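Local coordinates for protein putative NADH Oxidase (Clostridium acetobutylicum, PDB 3E10) that binds flavin mononucleotide and, as a member of the nitroreductase family, probably acts as an oxidoreductase, at residues 76-80 against 81-85; 130-133 against 134-138. All blocks are in the same frame, centred on the assembly; numbering follows the deposited sequence.

Interaction 1. Residues 76-80 against 81-85; sequences LLADE and EKMKI
An Asx turn marks the point where strand 72-79 gives way to a short 3-10 segment, and Asp79 shows how one carboxylate can organise such a transition. Its OD1 accepts the backbone N-H of Glu81 (OD1 to N, 2.9 Å), the donor coming from well above the carboxylate plane. The main-chain O of the same aspartate receives N of Lys82 at 2.9 Å. One residue further on, O of Glu80 takes N of Met83 at 3.0 Å, so overlapping turns wind the chain away from the strand. With CG set anti to the backbone N (chi1 -176°), the Asp79 carboxylate is directed into the turn, and Lys82 crosses it at about a right angle. In the lysine conformer described, one of two, NZ of Lys82 reaches the anti lone pair of OD2 of Asp79 in a salt bridge of 2.9 Å; Glu44 is the second carboxylate held by this ammonium group. A water donates to OD2 of Asp79 (2.6 Å) and to OE1 of Glu81, bridging acids whose nearest oxygens, Asp79 OD1 and Glu81 OE1, are 4.5 Å apart. Since OD1 also accepts ND2 of Asn135, the buried carboxylate is gripped through both oxygens; the lysine and the two N-H donors would probably favour its ionised form, against the nearby charge of Glu81. On another side of the turn, the extended chain of selenomethionine Met83 runs back past Glu80, and its methyl CE comes to rest 3.8 Å from CB of Ala78. Trp89 of helix 89-106 touches both Ala78 and Met83. The strand behind the turn lies between strands 43-48 and 136-145 in the antiparallel sheet, its Leu77 packing on Tyr168 of the second subunit.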
loop_
_atom_site.group_PDB
_atom_site.type_symbol
_atom_site.label_atom_id
_atom_site.label_comp_id
_atom_site.label_asym_id
_atom_site.label_seq_id
_atom_site.Cartn_x
_atom_site.Cartn_y
_atom_site.Cartn_z
ATOM N N LEU B 76 -11.456 7.247 1.608
ATOM C CA LEU B 76 -11.362 5.845 1.215
ATOM C C LEU B 76 -12.167 5.040 2.227
ATOM O O LEU B 76 -11.971 5.169 3.426
ATOM C CB LEU B 76 -9.901 5.371 1.220
ATOM C CG LEU B 76 -9.122 5.611 -0.074
ATOM C CD1 LEU B 76 -8.941 7.076 -0.354
ATOM C CD2 LEU B 76 -7.765 4.892 -0.018
ATOM N N LEU B 77 -13.033 4.176 1.690
ATOM C CA LEU B 77 -13.930 3.351 2.453
ATOM C C LEU B 77 -13.893 1.939 1.901
ATOM O O LEU B 77 -13.576 1.764 0.737
ATOM C CB LEU B 77 -15.366 3.890 2.317
ATOM C CG LEU B 77 -15.657 5.405 2.436
ATOM C CD1 LEU B 77 -17.042 5.697 1.787
ATOM C CD2 LEU B 77 -15.736 5.753 3.849
ATOM N N ALA B 78 -14.274 0.963 2.722
ATOM C CA ALA B 78 -14.409 -0.406 2.259
ATOM C C ALA B 78 -15.798 -0.917 2.571
ATOM O O ALA B 78 -16.345 -0.617 3.619
ATOM C CB ALA B 78 -13.381 -1.316 2.938
ATOM N N ASP B 79 -16.352 -1.710 1.674
ATOM C CA ASP B 79 -17.688 -2.277 1.851
ATOM C C ASP B 79 -17.581 -3.738 2.295
ATOM O O ASP B 79 -17.031 -4.578 1.577
ATOM C CB ASP B 79 -18.420 -2.213 0.524
ATOM C CG ASP B 79 -19.852 -2.697 0.604
ATOM O OD1 ASP B 79 -20.292 -3.152 1.683
ATOM O OD2 ASP B 79 -20.537 -2.634 -0.438
ATOM N N GLU B 80 -18.032 -4.006 3.517
ATOM C CA GLU B 80 -18.050 -5.367 4.030
ATOM C C GLU B 80 -18.689 -6.351 3.040
ATOM O O GLU B 80 -18.288 -7.523 2.972
ATOM C CB GLU B 80 -18.827 -5.429 5.344
ATOM C CG GLU B 80 -18.143 -4.851 6.546
ATOM C CD GLU B 80 -19.049 -4.927 7.818
ATOM O OE1 GLU B 80 -20.285 -4.972 7.697
ATOM O OE2 GLU B 80 -18.514 -4.867 8.931
ATOM N N GLU B 81 -19.729 -5.908 2.341
ATOM C CA GLU B 81 -20.468 -6.776 1.466
ATOM C C GLU B 81 -19.693 -7.160 0.214
ATOM O O GLU B 81 -20.116 -8.073 -0.488
ATOM C CB GLU B 81 -21.825 -6.165 1.117
ATOM C CG GLU B 81 -22.705 -5.996 2.362
ATOM C CD GLU B 81 -24.056 -5.376 2.071
ATOM O OE1 GLU B 81 -24.305 -4.997 0.905
ATOM O OE2 GLU B 81 -24.859 -5.237 3.028
ATOM N N LYS B 82 -18.572 -6.482 -0.038
ATOM C CA LYS B 82 -17.682 -6.861 -1.119
ATOM C C LYS B 82 -16.535 -7.760 -0.666
ATOM O O LYS B 82 -15.757 -8.231 -1.493
ATOM C CB LYS B 82 -17.128 -5.614 -1.798
ATOM C CG LYS B 82 -18.209 -4.780 -2.428
ATOM C CD LYS B 82 -17.628 -3.581 -3.141
ATOM C CE LYS B 82 -18.694 -2.866 -3.973
ATOM N NZ LYS B 82 -19.606 -2.047 -3.128
HETATM N N MSE B 83 -16.426 -8.020 0.627
HETATM C CA MSE B 83 -15.279 -8.762 1.127
HETATM C C MSE B 83 -15.467 -10.261 1.035
HETATM O O MSE B 83 -16.396 -10.815 1.637
HETATM C CB MSE B 83 -14.984 -8.410 2.566
HETATM C CG MSE B 83 -14.657 -6.944 2.778
HETATM SE SE MSE B 83 -14.464 -6.544 4.631
HETATM C CE MSE B 83 -14.429 -4.642 4.494
ATOM N N LYS B 84 -14.573 -10.891 0.304
ATOM C CA LYS B 84 -14.402 -12.351 0.278
ATOM C C LYS B 84 -13.392 -12.799 1.348
ATOM O O LYS B 84 -13.496 -13.892 1.902
ATOM C CB LYS B 84 -13.882 -12.772 -1.096
ATOM C CG LYS B 84 -14.749 -12.375 -2.281
ATOM C CD LYS B 84 -13.958 -12.492 -3.607
ATOM C CE LYS B 84 -14.857 -12.253 -4.825
ATOM N NZ LYS B 84 -15.078 -10.812 -5.189
ATOM N N ILE B 85 -12.430 -11.920 1.644
ATOM C CA ILE B 85 -11.366 -12.162 2.610
ATOM C C ILE B 85 -11.319 -10.930 3.521
ATOM O O ILE B 85 -10.506 -10.017 3.355
ATOM C CB ILE B 85 -9.998 -12.402 1.895
ATOM C CG1 ILE B 85 -10.142 -13.572 0.916
ATOM C CG2 ILE B 85 -8.898 -12.685 2.920
ATOM C CD1 ILE B 85 -9.024 -13.666 -0.063
HETATM O O HOH W 1 -22.999 -3.203 -0.805
#

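Interaction 2. Residues 130-133 against 134-138; sequences FNLK and SNIKP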
loop_
_atom_site.group_PDB
_atom_site.type_symbol
_atom_site.label_atom_id
_atom_site.label_comp_id
_atom_site.label_asym_id
_atom_site.label_seq_id
_atom_site.Cartn_x
_atom_site.Cartn_y
_atom_site.Cartn_z
ATOM N N PHE B 130 -20.642 11.389 7.329
ATOM C CA PHE B 130 -21.236 10.947 6.091
ATOM C C PHE B 130 -22.466 10.031 6.264
ATOM O O PHE B 130 -23.000 9.534 5.276
ATOM C CB PHE B 130 -20.147 10.235 5.266
ATOM C CG PHE B 130 -19.038 11.166 4.832
ATOM C CD1 PHE B 130 -19.258 12.083 3.818
ATOM C CD2 PHE B 130 -17.801 11.142 5.476
ATOM C CE1 PHE B 130 -18.265 12.960 3.447
ATOM C CE2 PHE B 130 -16.791 12.018 5.095
ATOM C CZ PHE B 130 -17.014 12.907 4.080
ATOM N N ASN B 131 -22.937 9.889 7.506
ATOM C CA ASN B 131 -24.029 8.992 7.872
ATOM C C ASN B 131 -23.934 7.646 7.174
ATOM O O ASN B 131 -24.834 7.229 6.477
ATOM C CB ASN B 131 -25.387 9.633 7.629
ATOM C CG ASN B 131 -26.495 8.834 8.246
ATOM O OD1 ASN B 131 -26.322 8.296 9.343
ATOM N ND2 ASN B 131 -27.614 8.675 7.510
ATOM N N LEU B 132 -22.800 6.986 7.348
ATOM C CA LEU B 132 -22.553 5.775 6.596
ATOM C C LEU B 132 -23.379 4.601 7.096
ATOM O O LEU B 132 -23.574 4.436 8.291
ATOM C CB LEU B 132 -21.058 5.386 6.681
ATOM C CG LEU B 132 -20.089 6.425 6.121
ATOM C CD1 LEU B 132 -18.657 5.967 6.350
ATOM C CD2 LEU B 132 -20.395 6.680 4.632
ATOM N N LYS B 133 -23.824 3.775 6.165
ATOM C CA LYS B 133 -24.360 2.445 6.455
ATOM C C LYS B 133 -23.355 1.610 7.240
ATOM O O LYS B 133 -22.146 1.746 7.050
ATOM C CB LYS B 133 -24.632 1.700 5.157
ATOM C CG LYS B 133 -25.886 2.077 4.415
ATOM C CD LYS B 133 -25.995 1.328 3.082
ATOM C CE LYS B 133 -25.091 1.908 1.987
ATOM N NZ LYS B 133 -25.293 3.303 1.647
ATOM N N SER B 134 -23.841 0.705 8.075
ATOM C CA SER B 134 -23.000 -0.117 8.930
ATOM C C SER B 134 -21.889 -0.855 8.151
ATOM O O SER B 134 -20.763 -1.023 8.634
ATOM C CB SER B 134 -23.888 -1.140 9.632
ATOM O OG SER B 134 -23.125 -2.123 10.265
ATOM N N ASN B 135 -22.222 -1.273 6.933
ATOM C CA ASN B 135 -21.290 -2.072 6.133
ATOM C C ASN B 135 -20.208 -1.255 5.460
ATOM O O ASN B 135 -19.284 -1.838 4.893
ATOM C CB ASN B 135 -22.039 -2.901 5.090
ATOM C CG ASN B 135 -22.975 -2.085 4.213
ATOM O OD1 ASN B 135 -23.941 -1.496 4.716
ATOM N ND2 ASN B 135 -22.686 -2.010 2.906
ATOM N N ILE B 136 -20.323 0.081 5.495
ATOM C CA ILE B 136 -19.355 0.932 4.808
ATOM C C ILE B 136 -18.375 1.461 5.845
ATOM O O ILE B 136 -18.738 2.241 6.729
ATOM C CB ILE B 136 -20.044 2.044 4.048
ATOM C CG1 ILE B 136 -21.063 1.475 3.012
ATOM C CG2 ILE B 136 -19.030 2.924 3.348
ATOM C CD1 ILE B 136 -20.517 0.506 1.993
ATOM N N LYS B 137 -17.147 0.959 5.777
ATOM C CA LYS B 137 -16.148 1.189 6.800
ATOM C C LYS B 137 -15.145 2.233 6.375
ATOM O O LYS B 137 -14.468 2.063 5.345
ATOM C CB LYS B 137 -15.379 -0.108 7.043
ATOM C CG LYS B 137 -16.339 -1.232 7.473
ATOM C CD LYS B 137 -15.593 -2.516 7.846
ATOM C CE LYS B 137 -14.759 -2.390 9.121
ATOM N NZ LYS B 137 -15.599 -2.261 10.361
ATOM N N PRO B 138 -15.038 3.315 7.155
ATOM C CA PRO B 138 -14.001 4.297 6.848
ATOM C C PRO B 138 -12.596 3.733 6.965
ATOM O O PRO B 138 -12.303 2.980 7.885
ATOM C CB PRO B 138 -14.207 5.372 7.898
ATOM C CG PRO B 138 -15.597 5.175 8.417
ATOM C CD PRO B 138 -15.889 3.750 8.283
#
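Leu132 and Ile136 meet at about a right angle, CD2 of the leucine lying 4.2 Å from CG2 of the isoleucine, whereas Leu132 and Pro138 run antiparallel past one another. CD1 of Leu132 approaches CG of Pro138 to 3.8 Å. CD1 of Leu132 also rests 3.7 Å from the backbone O of Ile136. Lys133, by contrast, in the conformer described, one of two, runs alongside both Asn135 and Ile136 and points the same way as they do. The Asn135 side chain stands between its own backbone N and carbonyl carbon (chi1 53°), which sets OD1 3.3 Å from CB of Lys133, while ND2 hydrogen-bonds to OD1 of Asp79. A type I beta turn from Lys133 to Ile136 holds the lysine beside these two, closed by N of Ile136 donating to O of Lys133 over 2.9 Å. Upstream, Asn131 with its positive phi is the C-prime residue of the Schellman motif that ends helix 120-129. The turn thus leads from that helix into strand 136-145: Pro138 packs back on Val123 and Leu126 of the helix, while Ile136 faces Leu77 of the adjacent strand 72-79 and Tyr168 of the second subunit.

How the interactions relate
Both interactions are local and follow in series along the chain, neither enclosing nor crossing the other. Interaction 1 comes first, turning the chain out of strand 72-79 toward helix 89-106. Interaction 2 comes after helix 120-129 and turns the chain into strand 136-145, the antiparallel neighbour of the first strand. An exit and an entry are therefore placed side by side at one end of the sheet, with centres about 11 Å apart. Probable backbone hydrogen bonds, Ala78 O to Lys137 N (2.8 Å) and Glu80 N to Asn135 O (2.9 Å), join the two, and CD1 of Ile136 packs against CG of Asp79. Each also touches the second subunit.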